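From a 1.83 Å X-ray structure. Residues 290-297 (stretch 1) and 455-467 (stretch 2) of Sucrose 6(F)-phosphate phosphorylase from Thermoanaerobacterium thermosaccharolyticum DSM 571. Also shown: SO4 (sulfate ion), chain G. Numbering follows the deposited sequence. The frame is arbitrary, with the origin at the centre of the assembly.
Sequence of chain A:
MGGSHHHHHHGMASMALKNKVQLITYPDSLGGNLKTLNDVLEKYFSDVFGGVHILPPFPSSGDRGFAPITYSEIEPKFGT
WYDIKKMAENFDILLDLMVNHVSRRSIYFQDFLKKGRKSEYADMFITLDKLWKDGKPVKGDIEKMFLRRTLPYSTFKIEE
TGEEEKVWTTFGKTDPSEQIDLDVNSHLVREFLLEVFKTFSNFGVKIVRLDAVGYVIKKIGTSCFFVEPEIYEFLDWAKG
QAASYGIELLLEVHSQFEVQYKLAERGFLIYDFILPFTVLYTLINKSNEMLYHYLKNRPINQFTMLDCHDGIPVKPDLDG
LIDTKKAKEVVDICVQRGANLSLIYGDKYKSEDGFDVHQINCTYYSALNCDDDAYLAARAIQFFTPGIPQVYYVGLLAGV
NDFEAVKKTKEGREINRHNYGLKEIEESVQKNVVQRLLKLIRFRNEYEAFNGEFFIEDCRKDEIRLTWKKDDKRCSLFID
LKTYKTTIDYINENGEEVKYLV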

# COMPACT_ATOMS: atom_id res chain seq x y z
N MET A 290 -5.02 13.94 18.45
CA MET A 290 -4.77 12.58 17.99
C MET A 290 -3.46 12.50 17.22
O MET A 290 -2.68 11.56 17.40
CB MET A 290 -5.92 12.11 17.11
CG MET A 290 -5.85 10.66 16.70
SD MET A 290 -7.19 10.20 15.59
CE MET A 290 -6.79 8.47 15.29
N LEU A 291 -3.20 13.47 16.35
CA LEU A 291 -1.96 13.49 15.58
C LEU A 291 -0.75 13.58 16.50
O LEU A 291 0.23 12.85 16.33
CB LEU A 291 -1.98 14.65 14.59
CG LEU A 291 -0.69 14.91 13.81
CD1 LEU A 291 -0.38 13.75 12.87
CD2 LEU A 291 -0.80 16.23 13.05
N TYR A 292 -0.80 14.50 17.47
CA TYR A 292 0.33 14.65 18.37
C TYR A 292 0.54 13.39 19.20
O TYR A 292 1.69 12.97 19.41
CB TYR A 292 0.12 15.87 19.26
CG TYR A 292 0.80 17.10 18.70
CD1 TYR A 292 0.66 17.45 17.36
CD2 TYR A 292 1.61 17.90 19.50
CE1 TYR A 292 1.28 18.56 16.82
CE2 TYR A 292 2.23 19.03 18.98
CZ TYR A 292 2.07 19.34 17.64
OH TYR A 292 2.70 20.45 17.12
N HIS A 293 -0.54 12.76 19.66
CA HIS A 293 -0.38 11.52 20.40
C HIS A 293 0.26 10.44 19.53
O HIS A 293 1.10 9.67 20.01
CB HIS A 293 -1.73 11.02 20.92
CG HIS A 293 -1.63 9.80 21.78
ND1 HIS A 293 -1.02 9.81 23.02
CD2 HIS A 293 -2.03 8.52 21.57
CE1 HIS A 293 -1.07 8.60 23.54
NE2 HIS A 293 -1.67 7.80 22.69
N TYR A 294 -0.11 10.39 18.25
CA TYR A 294 0.44 9.38 17.35
C TYR A 294 1.91 9.66 17.03
O TYR A 294 2.74 8.75 17.04
CB TYR A 294 -0.40 9.32 16.07
CG TYR A 294 0.07 8.26 15.09
CD1 TYR A 294 0.37 6.98 15.54
CD2 TYR A 294 0.22 8.54 13.74
CE1 TYR A 294 0.80 6.01 14.67
CE2 TYR A 294 0.65 7.56 12.85
CZ TYR A 294 0.94 6.30 13.33
OH TYR A 294 1.39 5.31 12.49
N LEU A 295 2.24 10.92 16.72
CA LEU A 295 3.61 11.26 16.37
C LEU A 295 4.59 10.94 17.49
O LEU A 295 5.74 10.58 17.23
CB LEU A 295 3.71 12.74 16.00
CG LEU A 295 3.04 13.15 14.70
CD1 LEU A 295 3.18 14.66 14.49
CD2 LEU A 295 3.62 12.40 13.52
N LYS A 296 4.14 11.05 18.75
CA LYS A 296 4.97 10.78 19.91
C LYS A 296 5.08 9.30 20.24
O LYS A 296 5.92 8.92 21.06
CB LYS A 296 4.40 11.52 21.13
CG LYS A 296 4.45 13.05 21.03
CD LYS A 296 3.76 13.73 22.22
CE LYS A 296 3.78 15.25 22.10
NZ LYS A 296 3.12 15.94 23.25
N ASN A 297 4.26 8.45 19.61
CA ASN A 297 4.17 7.04 19.97
C ASN A 297 4.00 6.20 18.70
O ASN A 297 2.99 5.53 18.49
CB ASN A 297 3.00 6.78 20.91
CG ASN A 297 3.13 7.52 22.22
OD1 ASN A 297 3.81 7.06 23.14
ND2 ASN A 297 2.48 8.67 22.33
N PHE A 455 11.57 17.36 15.68
CA PHE A 455 11.07 17.90 16.95
C PHE A 455 9.59 18.25 16.82
O PHE A 455 9.20 18.98 15.90
CB PHE A 455 11.88 19.13 17.37
CG PHE A 455 13.35 18.84 17.57
CD1 PHE A 455 13.81 18.25 18.73
CD2 PHE A 455 14.26 19.14 16.57
CE1 PHE A 455 15.15 17.98 18.90
CE2 PHE A 455 15.60 18.88 16.74
CZ PHE A 455 16.05 18.29 17.90
N ILE A 456 8.79 17.74 17.74
CA ILE A 456 7.38 18.10 17.86
C ILE A 456 7.30 19.28 18.81
O ILE A 456 7.72 19.19 19.97
CB ILE A 456 6.53 16.92 18.38
CG1 ILE A 456 6.63 15.71 17.45
CG2 ILE A 456 5.07 17.35 18.54
CD1 ILE A 456 6.07 14.44 18.05
N GLU A 457 6.77 20.41 18.33
CA GLU A 457 6.83 21.66 19.07
C GLU A 457 5.50 21.91 19.76
O GLU A 457 4.44 21.57 19.22
CB GLU A 457 7.14 22.85 18.15
CG GLU A 457 8.41 22.72 17.32
CD GLU A 457 9.68 22.97 18.12
OE1 GLU A 457 9.62 22.99 19.37
OE2 GLU A 457 10.74 23.15 17.48
N ASP A 458 5.58 22.47 20.95
CA ASP A 458 4.38 22.85 21.69
C ASP A 458 3.61 23.90 20.90
O ASP A 458 4.18 24.74 20.22
CB ASP A 458 4.75 23.42 23.05
CG ASP A 458 3.53 23.75 23.89
OD1 ASP A 458 2.48 23.13 23.67
OD2 ASP A 458 3.62 24.66 24.74
N CYS A 459 2.28 23.83 21.00
CA CYS A 459 1.42 24.76 20.30
C CYS A 459 -0.01 24.55 20.79
O CYS A 459 -0.28 23.63 21.56
CB CYS A 459 1.50 24.56 18.78
SG CYS A 459 1.00 22.92 18.24
N ARG A 460 -0.90 25.44 20.35
CA ARG A 460 -2.32 25.34 20.68
C ARG A 460 -2.95 24.14 19.99
O ARG A 460 -2.44 23.62 19.00
CB ARG A 460 -3.05 26.63 20.29
CG ARG A 460 -2.53 27.88 21.00
CD ARG A 460 -3.01 27.95 22.45
NE ARG A 460 -4.43 28.28 22.51
CZ ARG A 460 -5.20 28.15 23.59
NH1 ARG A 460 -4.70 27.68 24.72
NH2 ARG A 460 -6.48 28.48 23.53
N LYS A 461 -4.08 23.69 20.54
CA LYS A 461 -4.77 22.52 20.00
C LYS A 461 -5.15 22.70 18.55
O LYS A 461 -5.14 21.73 17.78
CB LYS A 461 -6.03 22.24 20.82
CG LYS A 461 -6.71 20.93 20.49
CD LYS A 461 -7.99 20.72 21.31
CE LYS A 461 -9.09 21.70 20.91
NZ LYS A 461 -9.46 21.62 19.47
N ASP A 462 -5.47 23.93 18.13
CA ASP A 462 -5.83 24.21 16.75
C ASP A 462 -4.65 24.66 15.91
O ASP A 462 -4.83 25.35 14.90
CB ASP A 462 -6.97 25.24 16.70
CG ASP A 462 -6.61 26.56 17.37
OD1 ASP A 462 -5.44 26.74 17.78
OD2 ASP A 462 -7.52 27.41 17.49
N GLU A 463 -3.44 24.24 16.28
CA GLU A 463 -2.24 24.53 15.51
C GLU A 463 -1.45 23.24 15.34
O GLU A 463 -1.68 22.25 16.04
CB GLU A 463 -1.37 25.59 16.18
CG GLU A 463 -2.04 26.92 16.42
CD GLU A 463 -1.20 27.86 17.27
OE1 GLU A 463 -0.30 27.36 18.00
OE2 GLU A 463 -1.43 29.08 17.23
N ILE A 464 -0.51 23.26 14.40
CA ILE A 464 0.47 22.19 14.22
C ILE A 464 1.83 22.85 14.05
O ILE A 464 1.99 23.74 13.20
CB ILE A 464 0.14 21.30 13.01
CG1 ILE A 464 -1.15 20.51 13.27
CG2 ILE A 464 1.30 20.36 12.69
CD1 ILE A 464 -1.76 19.89 12.03
N ARG A 465 2.81 22.43 14.85
CA ARG A 465 4.16 22.98 14.76
C ARG A 465 5.16 21.84 14.83
O ARG A 465 5.31 21.22 15.89
CB ARG A 465 4.42 24.00 15.86
CG ARG A 465 3.58 25.26 15.74
CD ARG A 465 4.09 26.38 16.67
NE ARG A 465 5.22 27.11 16.10
CZ ARG A 465 5.73 28.23 16.61
NH1 ARG A 465 5.20 28.77 17.71
NH2 ARG A 465 6.76 28.82 16.03
N LEU A 466 5.82 21.56 13.71
CA LEU A 466 6.80 20.49 13.59
C LEU A 466 8.07 21.02 12.96
O LEU A 466 8.01 21.80 12.00
CB LEU A 466 6.23 19.34 12.76
CG LEU A 466 4.89 18.76 13.23
CD1 LEU A 466 4.36 17.76 12.21
CD2 LEU A 466 5.01 18.12 14.62
N THR A 467 9.22 20.57 13.46
CA THR A 467 10.51 21.11 13.04
C THR A 467 11.49 20.00 12.73
O THR A 467 11.58 19.01 13.46
CB THR A 467 11.10 22.03 14.13
OG1 THR A 467 10.31 23.22 14.26
CG2 THR A 467 12.55 22.40 13.81
S SO4 G . -6.78 29.86 19.90
O1 SO4 G . -7.16 28.66 20.64
O2 SO4 G . -7.45 31.02 20.46
O3 SO4 G . -5.33 30.03 19.98
O4 SO4 G . -7.18 29.72 18.50

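The contact sets a helical segment that includes 290-295 against two strands, one running through 455-456 and the other through 463-467. The helix axis runs 24° from parallel to strand 463-467, with a closest approach of 10.5 Å, the usual spacing when side chains alone fill the gap between helix and sheet. No main chain touches main chain across it; even the nearest CA atoms, those of Tyr 292 and Ile 456, lie 7.9 Å apart. The strands are antiparallel and paired through Phe 455 and Thr 467, whose backbones bond in both directions (N to O, 2.8 and 2.9 Å), and through Glu 457 N to Arg 465 O at 3.0 Å. On the helix, Leu 295 N to Leu 291 O at 2.8 Å and Lys 296 N to Tyr 292 O at 3.2 Å continue the i to i+4 pattern, so Leu 291 and Leu 295 stand one turn apart with both CA-to-CB bonds directed toward the strands.

The apolar packing follows from that spacing. Leu 291 CD2 meets Ile 464 CD1 at 3.9 Å, and a turn later Leu 295 CD1 meets Leu 466 CD2, also at 3.9 Å. Ile 464 and Leu 466 alternate with Arg 465, so every second residue of the strand supplies a branched aliphatic to the helix, while the end of the Arg 465 side chain leads away. From the neighbouring strand Ile 456 points toward the helix, and its CD1 lies 3.6 Å from Leu 295 CB and 3.7 Å from Lys 296 CG. The lysine thus offers aliphatic chain to the contact though the residue is exposed.

Tyr 292 is the centrepiece, with 108 Å² covered by the other stretch. Its CA-to-CB bond points sideways, but the end of the side chain comes nearer. Ile 456 CG2 sits over one face of the ring, 3.8 Å from the centroid and 29° off the normal, a CH-pi contact that pairs a methyl group with the pi cloud. Cys 459 SG approaches obliquely, 4.7 Å from the centroid, in a sulfur-aromatic contact.

The polar chemistry across the interface gathers on the same residue's hydroxyl. Arg 465 N donates to Tyr 292 OH over 3.0 Å at a nearly straight 164°, and Glu 457 O lies 2.9 Å from Tyr 292 OH, near the plane of the ring. A buried tyrosine can therefore be greasy along its ring and polar at its tip; here the tip is met by backbone groups.

Within the second stretch, a type I turn from Arg 460 to Glu 463 leads into the second strand. It is closed by Glu 463 N to Arg 460 O at 3.0 Å and reinforced by Arg 460 N to Glu 463 OE1 at 3.1 Å. Beyond the reach of the helix, Arg 460 NH2 binds sulfate O1 at 3.0 Å, opposite charges meeting at an exposed residue.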